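Local coordinates for ESX-5 secretion-associated protein EspG5 (PDB 6VJ5) that acts as a cytoplasmic chaperone that binds its cognate PE/PPE protein dimers, keeps them from aggregating and is required for secretion of LipY and PE31/PPE18, at residues 166-179 with 265-277. Residues are numbered along the deposited sequence; the frame is centred on the assembly and turned at random.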
# COMPACT_ATOMS: atom_id res chain seq x y z
N PRO C 166 45.84 -2.42 -1.63
CA PRO C 166 45.68 -1.54 -2.80
C PRO C 166 46.29 -2.15 -4.05
O PRO C 166 47.45 -2.55 -4.08
CB PRO C 166 46.42 -0.27 -2.37
CG PRO C 166 46.34 -0.26 -0.88
CD PRO C 166 46.37 -1.71 -0.45
N ALA C 167 45.48 -2.23 -5.11
CA ALA C 167 45.97 -2.74 -6.38
C ALA C 167 47.16 -1.90 -6.85
O ALA C 167 47.28 -0.71 -6.54
CB ALA C 167 44.87 -2.73 -7.43
N ALA C 168 48.05 -2.55 -7.60
CA ALA C 168 49.22 -1.88 -8.15
C ALA C 168 48.84 -1.31 -9.51
O ALA C 168 49.09 -1.90 -10.57
CB ALA C 168 50.40 -2.85 -8.25
N ILE C 169 48.22 -0.13 -9.48
CA ILE C 169 47.77 0.54 -10.69
C ILE C 169 48.28 1.97 -10.68
O ILE C 169 48.68 2.51 -9.64
CB ILE C 169 46.24 0.51 -10.84
CG1 ILE C 169 45.59 1.55 -9.94
CG2 ILE C 169 45.69 -0.87 -10.51
CD1 ILE C 169 44.17 1.89 -10.34
N ASN C 170 48.19 2.61 -11.84
CA ASN C 170 48.59 4.00 -12.02
C ASN C 170 47.33 4.86 -12.10
O ASN C 170 46.56 4.76 -13.06
CB ASN C 170 49.45 4.15 -13.28
CG ASN C 170 50.55 3.12 -13.36
OD1 ASN C 170 50.41 2.11 -14.04
ND2 ASN C 170 51.65 3.37 -12.67
N ALA C 171 47.14 5.72 -11.10
CA ALA C 171 45.97 6.58 -11.06
C ALA C 171 45.82 7.34 -12.37
O ALA C 171 46.80 7.71 -13.01
CB ALA C 171 46.09 7.56 -9.89
N VAL C 172 44.57 7.55 -12.77
CA VAL C 172 44.29 8.23 -14.03
C VAL C 172 42.85 8.71 -14.00
O VAL C 172 42.00 8.16 -13.29
CB VAL C 172 44.57 7.29 -15.24
CG1 VAL C 172 43.74 6.02 -15.15
CG2 VAL C 172 44.32 8.01 -16.56
N ASN C 173 42.59 9.79 -14.74
CA ASN C 173 41.25 10.31 -14.96
C ASN C 173 40.88 10.08 -16.42
O ASN C 173 41.66 10.40 -17.31
CB ASN C 173 41.18 11.80 -14.64
CG ASN C 173 41.49 12.11 -13.20
OD1 ASN C 173 41.02 11.44 -12.29
ND2 ASN C 173 42.30 13.14 -12.98
N VAL C 174 39.69 9.53 -16.65
CA VAL C 174 39.23 9.26 -18.01
C VAL C 174 37.84 9.86 -18.22
O VAL C 174 37.08 9.99 -17.25
CB VAL C 174 39.23 7.75 -18.30
CG1 VAL C 174 40.64 7.19 -18.22
CG2 VAL C 174 38.32 7.03 -17.31
N PRO C 175 37.47 10.23 -19.44
CA PRO C 175 36.10 10.70 -19.68
C PRO C 175 35.09 9.61 -19.35
O PRO C 175 35.22 8.47 -19.80
CB PRO C 175 36.09 11.05 -21.18
CG PRO C 175 37.53 11.25 -21.54
CD PRO C 175 38.31 10.31 -20.66
N LEU C 176 34.07 9.98 -18.58
CA LEU C 176 33.14 8.98 -18.07
C LEU C 176 32.34 8.33 -19.19
O LEU C 176 32.27 7.10 -19.29
CB LEU C 176 32.20 9.60 -17.04
CG LEU C 176 31.19 8.63 -16.44
CD1 LEU C 176 31.89 7.50 -15.71
CD2 LEU C 176 30.25 9.38 -15.51
N GLU C 177 31.73 9.14 -20.06
CA GLU C 177 30.87 8.55 -21.08
C GLU C 177 31.67 7.67 -22.03
O GLU C 177 31.23 6.58 -22.40
CB GLU C 177 30.10 9.63 -21.84
CG GLU C 177 30.92 10.70 -22.53
CD GLU C 177 30.04 11.78 -23.16
OE1 GLU C 177 28.80 11.62 -23.17
OE2 GLU C 177 30.58 12.79 -23.64
N GLU C 178 32.88 8.10 -22.41
CA GLU C 178 33.74 7.24 -23.22
C GLU C 178 34.15 5.99 -22.45
O GLU C 178 34.31 4.91 -23.04
CB GLU C 178 34.98 8.00 -23.69
CG GLU C 178 34.75 8.91 -24.90
CD GLU C 178 34.24 10.29 -24.52
OE1 GLU C 178 33.87 10.50 -23.35
OE2 GLU C 178 34.22 11.18 -25.40
N MET C 179 34.32 6.11 -21.13
CA MET C 179 34.72 4.96 -20.31
C MET C 179 33.60 3.94 -20.19
O MET C 179 33.85 2.72 -20.24
CB MET C 179 35.14 5.44 -18.92
CG MET C 179 35.57 4.33 -17.99
SD MET C 179 37.06 3.52 -18.58
CE MET C 179 37.19 2.20 -17.38
N GLU C 265 31.29 14.76 -20.48
CA GLU C 265 31.14 15.93 -19.61
C GLU C 265 31.95 15.76 -18.32
O GLU C 265 32.67 16.67 -17.91
CB GLU C 265 29.66 16.18 -19.30
CG GLU C 265 28.92 15.04 -18.61
CD GLU C 265 28.46 15.40 -17.20
OE1 GLU C 265 27.75 14.58 -16.58
OE2 GLU C 265 28.81 16.49 -16.70
N ALA C 266 31.84 14.58 -17.71
CA ALA C 266 32.43 14.30 -16.40
C ALA C 266 33.65 13.40 -16.53
O ALA C 266 33.89 12.78 -17.56
CB ALA C 266 31.39 13.65 -15.48
N TRP C 267 34.41 13.31 -15.43
CA TRP C 267 35.65 12.55 -15.37
C TRP C 267 35.54 11.48 -14.29
O TRP C 267 35.11 11.76 -13.17
CB TRP C 267 36.84 13.46 -15.08
CG TRP C 267 37.12 14.43 -16.18
CD1 TRP C 267 36.53 15.64 -16.38
CD2 TRP C 267 38.06 14.26 -17.25
NE1 TRP C 267 37.03 16.23 -17.51
CE2 TRP C 267 37.98 15.41 -18.06
CE3 TRP C 267 38.97 13.26 -17.60
CZ2 TRP C 267 38.76 15.58 -19.20
CZ3 TRP C 267 39.75 13.42 -18.73
CH2 TRP C 267 39.64 14.58 -19.52
N LEU C 268 35.96 10.26 -14.63
CA LEU C 268 36.03 9.15 -13.68
C LEU C 268 37.48 8.97 -13.26
O LEU C 268 38.37 8.85 -14.10
CB LEU C 268 35.49 7.86 -14.29
CG LEU C 268 35.37 6.67 -13.32
CD1 LEU C 268 34.23 6.88 -12.33
CD2 LEU C 268 35.18 5.36 -14.08
N ALA C 269 37.71 8.95 -11.95
CA ALA C 269 39.02 8.71 -11.39
C ALA C 269 39.19 7.21 -11.14
O ALA C 269 38.33 6.59 -10.51
CB ALA C 269 39.21 9.48 -10.08
N ILE C 270 40.27 6.65 -11.65
CA ILE C 270 40.62 5.25 -11.44
C ILE C 270 41.89 5.25 -10.61
O ILE C 270 42.94 5.73 -11.06
CB ILE C 270 40.82 4.50 -12.76
CG1 ILE C 270 39.57 4.66 -13.64
CG2 ILE C 270 41.09 3.02 -12.49
CD1 ILE C 270 39.76 4.17 -15.06
N CYS C 271 41.81 4.71 -9.39
CA CYS C 271 42.84 4.88 -8.39
C CYS C 271 43.07 3.58 -7.64
O CYS C 271 42.18 2.74 -7.57
CB CYS C 271 42.45 5.98 -7.38
SG CYS C 271 42.32 7.64 -8.10
N PRO C 272 44.27 3.39 -7.09
CA PRO C 272 44.46 2.30 -6.13
C PRO C 272 43.82 2.67 -4.80
O PRO C 272 43.93 3.82 -4.35
CB PRO C 272 45.98 2.18 -6.02
CG PRO C 272 46.48 3.56 -6.31
CD PRO C 272 45.50 4.17 -7.30
N ALA C 273 43.15 1.71 -4.18
CA ALA C 273 42.38 1.98 -2.98
C ALA C 273 43.26 2.21 -1.76
O ALA C 273 43.13 1.50 -0.75
CB ALA C 273 41.41 0.83 -2.71
N THR C 274 44.15 3.19 -1.82
CA THR C 274 44.95 3.53 -0.66
C THR C 274 44.07 4.18 0.41
O THR C 274 43.10 4.87 0.08
CB THR C 274 46.08 4.50 -1.02
OG1 THR C 274 45.53 5.74 -1.47
CG2 THR C 274 46.96 3.91 -2.11
N PRO C 275 44.39 3.99 1.69
CA PRO C 275 43.61 4.68 2.73
C PRO C 275 43.45 6.17 2.47
O PRO C 275 42.39 6.73 2.76
CB PRO C 275 44.42 4.41 4.01
CG PRO C 275 45.14 3.12 3.73
CD PRO C 275 45.48 3.17 2.25
N GLN C 276 44.47 6.81 1.89
CA GLN C 276 44.35 8.24 1.60
C GLN C 276 43.41 8.50 0.44
O GLN C 276 42.57 9.41 0.50
CB GLN C 276 45.73 8.84 1.31
CG GLN C 276 45.70 10.35 1.12
CD GLN C 276 46.65 10.83 0.03
OE1 GLN C 276 46.33 11.73 -0.74
NE2 GLN C 276 47.83 10.22 -0.03
N LEU C 277 43.52 7.72 -0.64
CA LEU C 277 42.68 7.95 -1.81
C LEU C 277 41.24 7.54 -1.54
O LEU C 277 40.31 8.14 -2.10
CB LEU C 277 43.23 7.21 -3.02
CG LEU C 277 44.53 7.81 -3.57
CD1 LEU C 277 45.15 6.88 -4.59
CD2 LEU C 277 44.27 9.18 -4.18
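Val172 and Val174 pair with Ile270 and Leu268 where the short strand 172-175, the edge strand within this chain of the large antiparallel sheet of the EspG fold, runs along strand 267-272. Val172 and Ile270 exchange both backbone bonds; the one from Ile270 N to Val172 O, 2.8 Å, is almost straight at 177°. Val174 and Leu268 form the next hydrogen-bonded pair. Beyond it Leu176 N, already in helix 176-188, donates to Ala266 O, so the contact continues past Pro175. That proline suits a non-hydrogen-bonded position opposite Trp267, where the pairing asks for no N-H; it is also the N-cap, its O accepting from Met179 N.

Ile270 fills the apolar side of this pairing. Its CB lies 4.1 Å from Val172 CG1, the two side chains running alongside each other. CG2, anti to the backbone N, meets Ile169 CD1 at 3.9 Å, and CG1, swung beside that N (chi1 -54°), carries CD1 the other way. There CD1 touches Val174 CG2 and, tip to tip, Met179 CE at 4.0 Å. The two branches and CB thus meet four side chains, against helix 206-217, whose Thr208 touches Ile270 and whose Leu212 touches Met179. Flexible Met179 can bend at chi2 to reach this spot while its CG packs on Leu268 CD2; an apolar side chain of another protein's chain also packs on Met179.

The other face carries Asn173 and small Ala269, which leaves room for Asn173 OD1 to sit 3.5 Å from Ala269 CB. Trp267 CB leads away from strand 172-175, but the indole comes back to it, with Asn173 O at the ring edge and CZ3 3.9 Å from Pro175 CD.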